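FHA domain-containing protein DDL (Arabidopsis thaliana, PDB 3VPY) probably recognises phosphothreonine-bearing partners such as Dicer-like 1 through its forkhead-associated (FHA) domain. Local coordinates at residues Q37-F42 / V64-E69; K84-D89 / Y108-E113. One frame throughout, in Å; residues are numbered along the deposited sequence.

Contact 1: Q37-F42 / V64-E69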
ATOM      1  N   GLN A  37       9.418  -4.508   3.955  1.00 17.93           N
ATOM      2  CA  GLN A  37       9.646  -5.425   2.853  1.00 18.19           C
ATOM      3  C   GLN A  37       9.105  -4.824   1.569  1.00 17.01           C
ATOM      4  O   GLN A  37       8.416  -3.817   1.603  1.00 15.74           O
ATOM      5  CB  GLN A  37       9.017  -6.790   3.115  1.00 19.99           C
ATOM      6  CG  GLN A  37       7.579  -6.758   3.453  1.00 20.24           C
ATOM      7  CD  GLN A  37       7.118  -8.000   4.241  1.00 23.44           C
ATOM      8  OE1 GLN A  37       7.556  -8.256   5.367  1.00 26.78           O
ATOM      9  NE2 GLN A  37       6.223  -8.753   3.652  1.00 19.39           N
ATOM     10  N   SER A  38       9.438  -5.454   0.448  1.00 17.47           N
ATOM     11  CA  SER A  38       9.087  -4.879  -0.844  1.00 17.02           C
ATOM     12  C   SER A  38       7.676  -5.233  -1.289  1.00 17.06           C
ATOM     13  O   SER A  38       7.140  -4.615  -2.220  1.00 16.50           O
ATOM     14  CB  SER A  38      10.118  -5.298  -1.909  1.00 18.16           C
ATOM     15  OG  SER A  38      10.170  -6.714  -1.999  1.00 18.70           O
ATOM     16  N   CYS A  39       7.064  -6.210  -0.622  1.00 18.35           N
ATOM     17  CA  CYS A  39       5.699  -6.611  -0.942  1.00 17.15           C
ATOM     18  C   CYS A  39       4.949  -7.112   0.292  1.00 16.74           C
ATOM     19  O   CYS A  39       5.506  -7.831   1.141  1.00 16.79           O
ATOM     20  CB  CYS A  39       5.720  -7.658  -2.057  1.00 19.57           C
ATOM     21  SG  CYS A  39       4.120  -8.169  -2.635  1.00 24.22           S
ATOM     22  N   TYR A  40       3.702  -6.678   0.411  1.00 14.08           N
ATOM     23  CA  TYR A  40       2.810  -7.143   1.470  1.00 14.04           C
ATOM     24  C   TYR A  40       1.569  -7.822   0.899  1.00 13.69           C
ATOM     25  O   TYR A  40       0.785  -7.201   0.181  1.00 13.41           O
ATOM     26  CB  TYR A  40       2.381  -5.985   2.381  1.00 13.51           C
ATOM     27  CG  TYR A  40       3.496  -5.468   3.271  1.00 14.40           C
ATOM     28  CD1 TYR A  40       3.669  -5.961   4.559  1.00 13.38           C
ATOM     29  CD2 TYR A  40       4.383  -4.494   2.813  1.00 13.85           C
ATOM     30  CE1 TYR A  40       4.716  -5.487   5.381  1.00 13.57           C
ATOM     31  CE2 TYR A  40       5.415  -4.025   3.618  1.00 15.29           C
ATOM     32  CZ  TYR A  40       5.573  -4.522   4.912  1.00 15.46           C
ATOM     33  OH  TYR A  40       6.585  -4.062   5.740  1.00 16.44           O
ATOM     34  N   LEU A  41       1.400  -9.100   1.234  1.00 13.52           N
ATOM     35  CA  LEU A  41       0.225  -9.864   0.821  1.00 13.94           C
ATOM     36  C   LEU A  41      -0.897  -9.741   1.837  1.00 13.25           C
ATOM     37  O   LEU A  41      -0.696  -9.999   3.018  1.00 13.56           O
ATOM     38  CB  LEU A  41       0.598 -11.341   0.644  1.00 14.52           C
ATOM     39  CG  LEU A  41      -0.553 -12.294   0.331  1.00 14.37           C
ATOM     40  CD1 LEU A  41      -1.242 -11.929  -0.995  1.00 14.16           C
ATOM     41  CD2 LEU A  41      -0.047 -13.727   0.302  1.00 15.99           C
ATOM     42  N   PHE A  42      -2.077  -9.354   1.356  1.00 13.26           N
ATOM     43  CA  PHE A  42      -3.298  -9.304   2.168  1.00 13.42           C
ATOM     44  C   PHE A  42      -4.187 -10.471   1.785  1.00 13.78           C
ATOM     45  O   PHE A  42      -4.450 -10.704   0.601  1.00 14.11           O
ATOM     46  CB  PHE A  42      -4.064  -8.021   1.879  1.00 13.29           C
ATOM     47  CG  PHE A  42      -3.316  -6.775   2.277  1.00 13.14           C
ATOM     48  CD1 PHE A  42      -3.650  -6.111   3.462  1.00 13.68           C
ATOM     49  CD2 PHE A  42      -2.271  -6.285   1.493  1.00 13.83           C
ATOM     50  CE1 PHE A  42      -2.955  -4.949   3.848  1.00 15.46           C
ATOM     51  CE2 PHE A  42      -1.538  -5.135   1.874  1.00 14.23           C
ATOM     52  CZ  PHE A  42      -1.887  -4.463   3.051  1.00 14.71           C
ATOM     53  N   VAL A  64      -2.133  -7.475  -3.148  1.00 12.18           N
ATOM     54  CA  VAL A  64      -0.783  -7.168  -2.678  1.00 13.42           C
ATOM     55  C   VAL A  64      -0.540  -5.646  -2.732  1.00 12.73           C
ATOM     56  O   VAL A  64      -1.087  -4.954  -3.589  1.00 13.27           O
ATOM     57  CB  VAL A  64       0.299  -7.963  -3.488  1.00 14.87           C
ATOM     58  CG1 VAL A  64       0.340  -7.559  -4.980  1.00 15.40           C
ATOM     59  CG2 VAL A  64       1.659  -7.813  -2.868  1.00 20.49           C
ATOM     60  N   ILE A  65       0.223  -5.131  -1.783  1.00 12.46           N
ATOM     61  CA  ILE A  65       0.837  -3.810  -1.962  1.00 12.30           C
ATOM     62  C   ILE A  65       2.297  -4.064  -2.304  1.00 13.24           C
ATOM     63  O   ILE A  65       3.036  -4.682  -1.516  1.00 13.12           O
ATOM     64  CB  ILE A  65       0.669  -2.885  -0.734  1.00 11.98           C
ATOM     65  CG1 ILE A  65      -0.805  -2.471  -0.628  1.00 11.81           C
ATOM     66  CG2 ILE A  65       1.571  -1.638  -0.879  1.00 13.37           C
ATOM     67  CD1 ILE A  65      -1.202  -1.653   0.607  1.00 12.20           C
ATOM     68  N   GLN A  66       2.668  -3.630  -3.514  1.00 12.63           N
ATOM     69  CA  GLN A  66       3.962  -3.903  -4.102  1.00 13.91           C
ATOM     70  C   GLN A  66       4.710  -2.595  -4.223  1.00 13.37           C
ATOM     71  O   GLN A  66       4.185  -1.656  -4.842  1.00 13.20           O
ATOM     72  CB  GLN A  66       3.771  -4.489  -5.505  1.00 14.06           C
ATOM     73  CG  GLN A  66       5.088  -4.694  -6.241  1.00 15.76           C
ATOM     74  CD  GLN A  66       5.894  -5.831  -5.648  1.00 17.88           C
ATOM     75  OE1 GLN A  66       5.424  -6.975  -5.606  1.00 18.92           O
ATOM     76  NE2 GLN A  66       7.101  -5.529  -5.174  1.00 17.59           N
ATOM     77  N   TYR A  67       5.889  -2.517  -3.610  1.00 13.28           N
ATOM     78  CA  TYR A  67       6.791  -1.377  -3.807  1.00 13.33           C
ATOM     79  C   TYR A  67       7.576  -1.555  -5.090  1.00 14.62           C
ATOM     80  O   TYR A  67       8.057  -2.641  -5.359  1.00 16.61           O
ATOM     81  CB  TYR A  67       7.708  -1.168  -2.573  1.00 14.70           C
ATOM     82  CG  TYR A  67       6.906  -0.635  -1.422  1.00 13.25           C
ATOM     83  CD1 TYR A  67       6.580   0.713  -1.353  1.00 14.08           C
ATOM     84  CD2 TYR A  67       6.407  -1.486  -0.437  1.00 14.05           C
ATOM     85  CE1 TYR A  67       5.776   1.214  -0.341  1.00 14.62           C
ATOM     86  CE2 TYR A  67       5.607  -0.988   0.598  1.00 14.04           C
ATOM     87  CZ  TYR A  67       5.310   0.363   0.641  1.00 13.53           C
ATOM     88  OH  TYR A  67       4.500   0.851   1.648  1.00 14.75           O
ATOM     89  N   ARG A  68       7.639  -0.487  -5.889  1.00 13.59           N
ATOM     90  CA  ARG A  68       8.292  -0.461  -7.198  1.00 14.52           C
ATOM     91  C   ARG A  68       9.180   0.772  -7.350  1.00 14.69           C
ATOM     92  O   ARG A  68       8.758   1.905  -7.041  1.00 14.59           O
ATOM     93  CB  ARG A  68       7.228  -0.464  -8.312  1.00 13.92           C
ATOM     94  CG  ARG A  68       6.367  -1.733  -8.355  1.00 14.02           C
ATOM     95  CD  ARG A  68       5.153  -1.520  -9.258  1.00 14.81           C
ATOM     96  NE  ARG A  68       5.571  -1.362 -10.654  1.00 15.45           N
ATOM     97  CZ  ARG A  68       4.907  -0.671 -11.582  1.00 14.59           C
ATOM     98  NH1 ARG A  68       3.787  -0.030 -11.280  1.00 19.46           N
ATOM     99  NH2 ARG A  68       5.391  -0.575 -12.814  1.00 17.17           N
ATOM    100  N   GLU A  69      10.405   0.548  -7.827  1.00 15.83           N
ATOM    101  CA  GLU A  69      11.321   1.644  -8.122  1.00 18.08           C
ATOM    102  C   GLU A  69      10.986   2.209  -9.492  1.00 18.94           C
ATOM    103  O   GLU A  69      11.037   1.485 -10.509  1.00 20.17           O
ATOM    104  CB  GLU A  69      12.773   1.149  -8.072  1.00 19.17           C
ATOM    105  CG  GLU A  69      13.813   2.249  -8.065  1.00 20.38           C
ATOM    106  CD  GLU A  69      15.230   1.683  -7.993  1.00 22.95           C
ATOM    107  OE1 GLU A  69      15.676   1.047  -8.969  1.00 27.22           O
ATOM    108  OE2 GLU A  69      15.886   1.875  -6.953  1.00 28.77           O
TER

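Contact 2: K84-D89 / Y108-E113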
ATOM      1  N   LYS A  84       7.857   3.548  -4.684  1.00 14.73           N
ATOM      2  CA  LYS A  84       6.491   3.935  -4.341  1.00 14.18           C
ATOM      3  C   LYS A  84       5.576   2.737  -4.224  1.00 13.18           C
ATOM      4  O   LYS A  84       5.832   1.708  -4.852  1.00 12.52           O
ATOM      5  CB  LYS A  84       5.930   4.883  -5.405  1.00 14.46           C
ATOM      6  CG  LYS A  84       6.753   6.154  -5.534  1.00 17.23           C
ATOM      7  CD  LYS A  84       6.058   7.172  -6.407  1.00 20.82           C
ATOM      8  CE  LYS A  84       6.067   6.717  -7.859  1.00 21.99           C
ATOM      9  NZ  LYS A  84       5.261   7.627  -8.725  1.00 22.65           N
ATOM     10  N   PRO A  85       4.511   2.862  -3.407  1.00 12.91           N
ATOM     11  CA  PRO A  85       3.560   1.766  -3.200  1.00 12.50           C
ATOM     12  C   PRO A  85       2.534   1.672  -4.317  1.00 12.16           C
ATOM     13  O   PRO A  85       2.004   2.700  -4.743  1.00 13.28           O
ATOM     14  CB  PRO A  85       2.853   2.147  -1.895  1.00 12.31           C
ATOM     15  CG  PRO A  85       2.884   3.659  -1.886  1.00 12.22           C
ATOM     16  CD  PRO A  85       4.170   4.060  -2.605  1.00 13.35           C
ATOM     17  N   TYR A  86       2.272   0.439  -4.770  1.00 12.19           N
ATOM     18  CA  TYR A  86       1.194   0.134  -5.738  1.00 13.02           C
ATOM     19  C   TYR A  86       0.352  -1.007  -5.209  1.00 12.87           C
ATOM     20  O   TYR A  86       0.898  -1.962  -4.658  1.00 14.79           O
ATOM     21  CB  TYR A  86       1.787  -0.302  -7.093  1.00 13.00           C
ATOM     22  CG  TYR A  86       2.521   0.828  -7.726  1.00 14.17           C
ATOM     23  CD1 TYR A  86       1.964   1.551  -8.788  1.00 11.99           C
ATOM     24  CD2 TYR A  86       3.790   1.199  -7.255  1.00 15.14           C
ATOM     25  CE1 TYR A  86       2.664   2.646  -9.344  1.00 13.65           C
ATOM     26  CE2 TYR A  86       4.482   2.264  -7.791  1.00 12.14           C
ATOM     27  CZ  TYR A  86       3.917   2.990  -8.828  1.00 14.82           C
ATOM     28  OH  TYR A  86       4.630   4.040  -9.329  1.00 15.47           O
ATOM     29  N   ILE A  87      -0.958  -0.927  -5.359  1.00 12.62           N
ATOM     30  CA  ILE A  87      -1.797  -2.057  -4.933  1.00 12.29           C
ATOM     31  C   ILE A  87      -2.209  -2.861  -6.167  1.00 13.41           C
ATOM     32  O   ILE A  87      -2.377  -2.289  -7.248  1.00 13.03           O
ATOM     33  CB  ILE A  87      -3.029  -1.586  -4.107  1.00 12.64           C
ATOM     34  CG1 ILE A  87      -3.752  -2.762  -3.446  1.00 12.48           C
ATOM     35  CG2 ILE A  87      -4.004  -0.763  -4.980  1.00 13.79           C
ATOM     36  CD1 ILE A  87      -4.667  -2.338  -2.333  1.00 13.93           C
HETATM   37  N   MSE A  88      -2.371  -4.175  -6.005  1.00 13.36           N
HETATM   38  CA  MSE A  88      -2.882  -5.009  -7.083  1.00 15.54           C
HETATM   39  C   MSE A  88      -3.848  -6.029  -6.491  1.00 13.84           C
HETATM   40  O   MSE A  88      -3.495  -6.759  -5.553  1.00 13.48           O
HETATM   41  CB  MSE A  88      -1.741  -5.722  -7.832  1.00 16.18           C
HETATM   42  CG  MSE A  88      -2.267  -6.590  -8.938  1.00 17.53           C
HETATM   43 SE   MSE A  88      -0.871  -7.443 -10.017  1.00 26.99          SE
HETATM   44  CE  MSE A  88      -0.363  -6.023 -11.205  1.00 28.11           C
ATOM     45  N   ASP A  89      -5.069  -6.047  -7.020  1.00 12.96           N
ATOM     46  CA  ASP A  89      -6.037  -7.055  -6.625  1.00 13.15           C
ATOM     47  C   ASP A  89      -5.754  -8.349  -7.387  1.00 14.63           C
ATOM     48  O   ASP A  89      -5.469  -8.331  -8.589  1.00 15.42           O
ATOM     49  CB  ASP A  89      -7.454  -6.582  -6.873  1.00 13.98           C
ATOM     50  CG  ASP A  89      -8.470  -7.644  -6.564  1.00 12.91           C
ATOM     51  OD1 ASP A  89      -8.985  -7.649  -5.430  1.00 14.00           O
ATOM     52  OD2 ASP A  89      -8.732  -8.498  -7.420  1.00 14.58           O
ATOM     53  N   TYR A 108      -1.483  -2.770 -11.544  1.00 15.15           N
ATOM     54  CA  TYR A 108      -0.949  -1.963 -10.437  1.00 14.90           C
ATOM     55  C   TYR A 108      -1.600  -0.591 -10.425  1.00 15.09           C
ATOM     56  O   TYR A 108      -1.653   0.091 -11.480  1.00 16.12           O
ATOM     57  CB  TYR A 108       0.559  -1.742 -10.589  1.00 15.68           C
ATOM     58  CG  TYR A 108       1.407  -2.956 -10.303  1.00 16.00           C
ATOM     59  CD1 TYR A 108       1.358  -3.592  -9.059  1.00 15.05           C
ATOM     60  CD2 TYR A 108       2.284  -3.453 -11.274  1.00 17.23           C
ATOM     61  CE1 TYR A 108       2.128  -4.715  -8.786  1.00 15.77           C
ATOM     62  CE2 TYR A 108       3.062  -4.593 -11.006  1.00 18.02           C
ATOM     63  CZ  TYR A 108       2.975  -5.213  -9.778  1.00 17.30           C
ATOM     64  OH  TYR A 108       3.740  -6.322  -9.520  1.00 18.48           O
ATOM     65  N   TYR A 109      -2.042  -0.166  -9.238  1.00 13.60           N
ATOM     66  CA  TYR A 109      -2.564   1.186  -9.007  1.00 13.36           C
ATOM     67  C   TYR A 109      -1.712   1.910  -7.977  1.00 13.16           C
ATOM     68  O   TYR A 109      -1.535   1.418  -6.858  1.00 13.73           O
ATOM     69  CB  TYR A 109      -4.013   1.128  -8.480  1.00 13.03           C
ATOM     70  CG  TYR A 109      -5.023   0.721  -9.500  1.00 14.71           C
ATOM     71  CD1 TYR A 109      -5.805   1.670 -10.143  1.00 15.07           C
ATOM     72  CD2 TYR A 109      -5.217  -0.631  -9.832  1.00 14.57           C
ATOM     73  CE1 TYR A 109      -6.752   1.294 -11.084  1.00 16.24           C
ATOM     74  CE2 TYR A 109      -6.162  -1.009 -10.772  1.00 15.94           C
ATOM     75  CZ  TYR A 109      -6.926  -0.050 -11.389  1.00 16.43           C
ATOM     76  OH  TYR A 109      -7.877  -0.411 -12.329  1.00 16.96           O
ATOM     77  N   GLU A 110      -1.157   3.063  -8.358  1.00 13.87           N
ATOM     78  CA  GLU A 110      -0.314   3.821  -7.411  1.00 14.34           C
ATOM     79  C   GLU A 110      -1.137   4.256  -6.187  1.00 13.97           C
ATOM     80  O   GLU A 110      -2.287   4.695  -6.334  1.00 13.70           O
ATOM     81  CB  GLU A 110       0.300   5.047  -8.084  1.00 16.14           C
ATOM     82  CG  GLU A 110       1.359   5.734  -7.217  1.00 17.22           C
ATOM     83  CD  GLU A 110       2.040   6.911  -7.927  1.00 16.84           C
ATOM     84  OE1 GLU A 110       1.725   7.173  -9.106  1.00 21.89           O
ATOM     85  OE2 GLU A 110       2.863   7.594  -7.290  1.00 19.29           O
ATOM     86  N   LEU A 111      -0.543   4.120  -5.004  1.00 12.69           N
ATOM     87  CA  LEU A 111      -1.179   4.559  -3.752  1.00 13.04           C
ATOM     88  C   LEU A 111      -0.552   5.845  -3.223  1.00 14.08           C
ATOM     89  O   LEU A 111       0.643   6.101  -3.424  1.00 14.52           O
ATOM     90  CB  LEU A 111      -1.068   3.461  -2.699  1.00 13.75           C
ATOM     91  CG  LEU A 111      -1.846   2.163  -2.919  1.00 13.06           C
ATOM     92  CD1 LEU A 111      -1.596   1.187  -1.783  1.00 15.99           C
ATOM     93  CD2 LEU A 111      -3.337   2.434  -3.073  1.00 16.05           C
ATOM     94  N   PHE A 112      -1.372   6.656  -2.553  1.00 13.52           N
ATOM     95  CA  PHE A 112      -0.939   7.953  -2.032  1.00 14.21           C
ATOM     96  C   PHE A 112      -1.287   8.102  -0.559  1.00 13.97           C
ATOM     97  O   PHE A 112      -2.226   7.454  -0.070  1.00 13.55           O
ATOM     98  CB  PHE A 112      -1.588   9.095  -2.829  1.00 14.82           C
ATOM     99  CG  PHE A 112      -1.158   9.159  -4.281  1.00 17.72           C
ATOM    100  CD1 PHE A 112      -0.179  10.073  -4.693  1.00 22.60           C
ATOM    101  CD2 PHE A 112      -1.721   8.314  -5.233  1.00 17.76           C
ATOM    102  CE1 PHE A 112       0.215  10.136  -6.033  1.00 23.96           C
ATOM    103  CE2 PHE A 112      -1.318   8.375  -6.588  1.00 19.67           C
ATOM    104  CZ  PHE A 112      -0.354   9.280  -6.969  1.00 20.03           C
ATOM    105  N   GLU A 113      -0.545   8.965   0.146  1.00 14.12           N
ATOM    106  CA  GLU A 113      -0.897   9.310   1.532  1.00 15.30           C
ATOM    107  C   GLU A 113      -2.378   9.685   1.592  1.00 15.04           C
ATOM    108  O   GLU A 113      -2.882  10.436   0.731  1.00 15.24           O
ATOM    109  CB  GLU A 113      -0.122  10.539   2.006  1.00 17.52           C
ATOM    110  CG  GLU A 113       1.347  10.401   2.168  1.00 22.88           C
ATOM    111  CD  GLU A 113       1.922  11.724   2.683  1.00 28.90           C
ATOM    112  OE1 GLU A 113       1.311  12.774   2.441  1.00 35.10           O
ATOM    113  OE2 GLU A 113       2.953  11.712   3.345  1.00 33.93           O
TER

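Contact 1: Q37-F42 / V64-E69
Phe42 and Ile65 form the close-packed part of this antiparallel strand pair. The Phe42 ring meets the end of Ile65, with CE2 3.7 Å from Ile65 CD1, and the two side chains cross obliquely. Tyr40 lies on the same face of the sheet. Its contact with Tyr67 is looser, ring edge to ring edge, Tyr40 CE2 4.3 Å from Tyr67 CE2. Between the strands, Tyr40 N donates to Ile65 O at 2.9 Å, and Ile65 N returns a bond to Tyr40 O. A third backbone bond runs from Tyr67 N to Ser38 O at 2.8 Å.

On the other face, with Cys39, Leu41 and Val64, Gln66 brings an amide among mostly apolar side chains. Gln66 CG stands anti to its backbone N (chi1 175°), and the chain then bends at chi2. OE1 comes 3.6 Å from Cys39 CB. NE2 gives a straight bond to Tyr67 O, 3.0 Å long, and also bonds Glu6, which Ser38 OG shares. An alanine in place of Gln66 would probably leave Tyr67 O and Glu6 without this donor and open a gap beside Cys39. Beyond Ser38 the pairing ends, and the partly exposed Arg68 and Glu69 form salt bridges with Glu9 and Lys81 respectively.

The pair sits mid-sheet. Strand 51-52 flanks 39-43, strand 79-89 flanks 63-73, and Phe42 meets Phe119 of the facing sheet.

Contact 2: K84-D89 / Y108-E113
Met88, present as selenomethionine, sets its terminal methyl squarely over the Tyr108 ring. CE lies 3.4 Å from the Tyr108 ring centroid and 2° off the ring normal, a CH-pi contact. The Met88 chain is extended through chi2 and turns only at chi3 (-80°), which brings CE over the ring. The selenium lies oblique to the same ring in a Met-aromatic contact.

Tyr86 and Glu110 form a non-hydrogen-bonded pair on this face. Tyr86 CE1 rests 3.6 Å from Glu110 CB, beside the start of the glutamate chain. Beyond it, Lys84 NZ reaches Glu110 OE2 at 2.8 Å in a salt bridge. The amine approaches from above the carboxylate plane, 53° out of it. Arg68 adds a cation-pi contact to Tyr86.

The face with Ile87 and Tyr109 is apolar near the backbone. Ile87 CG2 touches Leu111 CD2 at 3.8 Å, and Pro85 CG packs on Leu111 CB at 4.0 Å. Ile98 and Ile117 of the facing sheet pack on Ile87 and Leu111, while Pro85 meets Trp17. Tyr109 OH takes a bond from Glu104 N.

Strand 109-110 is a short edge strand. Ile87 N bonds Tyr109 O at 2.8 Å, Tyr109 N bonds Ile87 O, and Leu111 N bonds Pro85 O at 2.9 Å.

The chemistry thus differs by face. Ile87 and Leu111 face the other sheet, with the Tyr109 ring beside Ile98, while the Tyr86 and Tyr108 rings and the Lys84-Glu110 pair lie on the opposite face. Lys84 would probably help to stabilise the negative charge of Glu110 there.

Contacts 1 and 2 belong to the same mixed sheet, and their centres are 9 Å apart. They come in series along the chain: both segments of contact 1 precede those of contact 2. Across the sheet the strands run 51-52, 39-43, 63-73, 79-89, 109-110. The inner strands 63-73 and 79-89 are consecutive in sequence and join the two contacts. Gln66 N lies 2.7 Å from Tyr86 O, and Val64 O 2.8 Å from Met88 N, both probable hydrogen bonds. Together the contacts supply four of the five strands of one sheet of the FHA beta-sandwich. In this family such a sandwich carries the loops that recognise phosphothreonine.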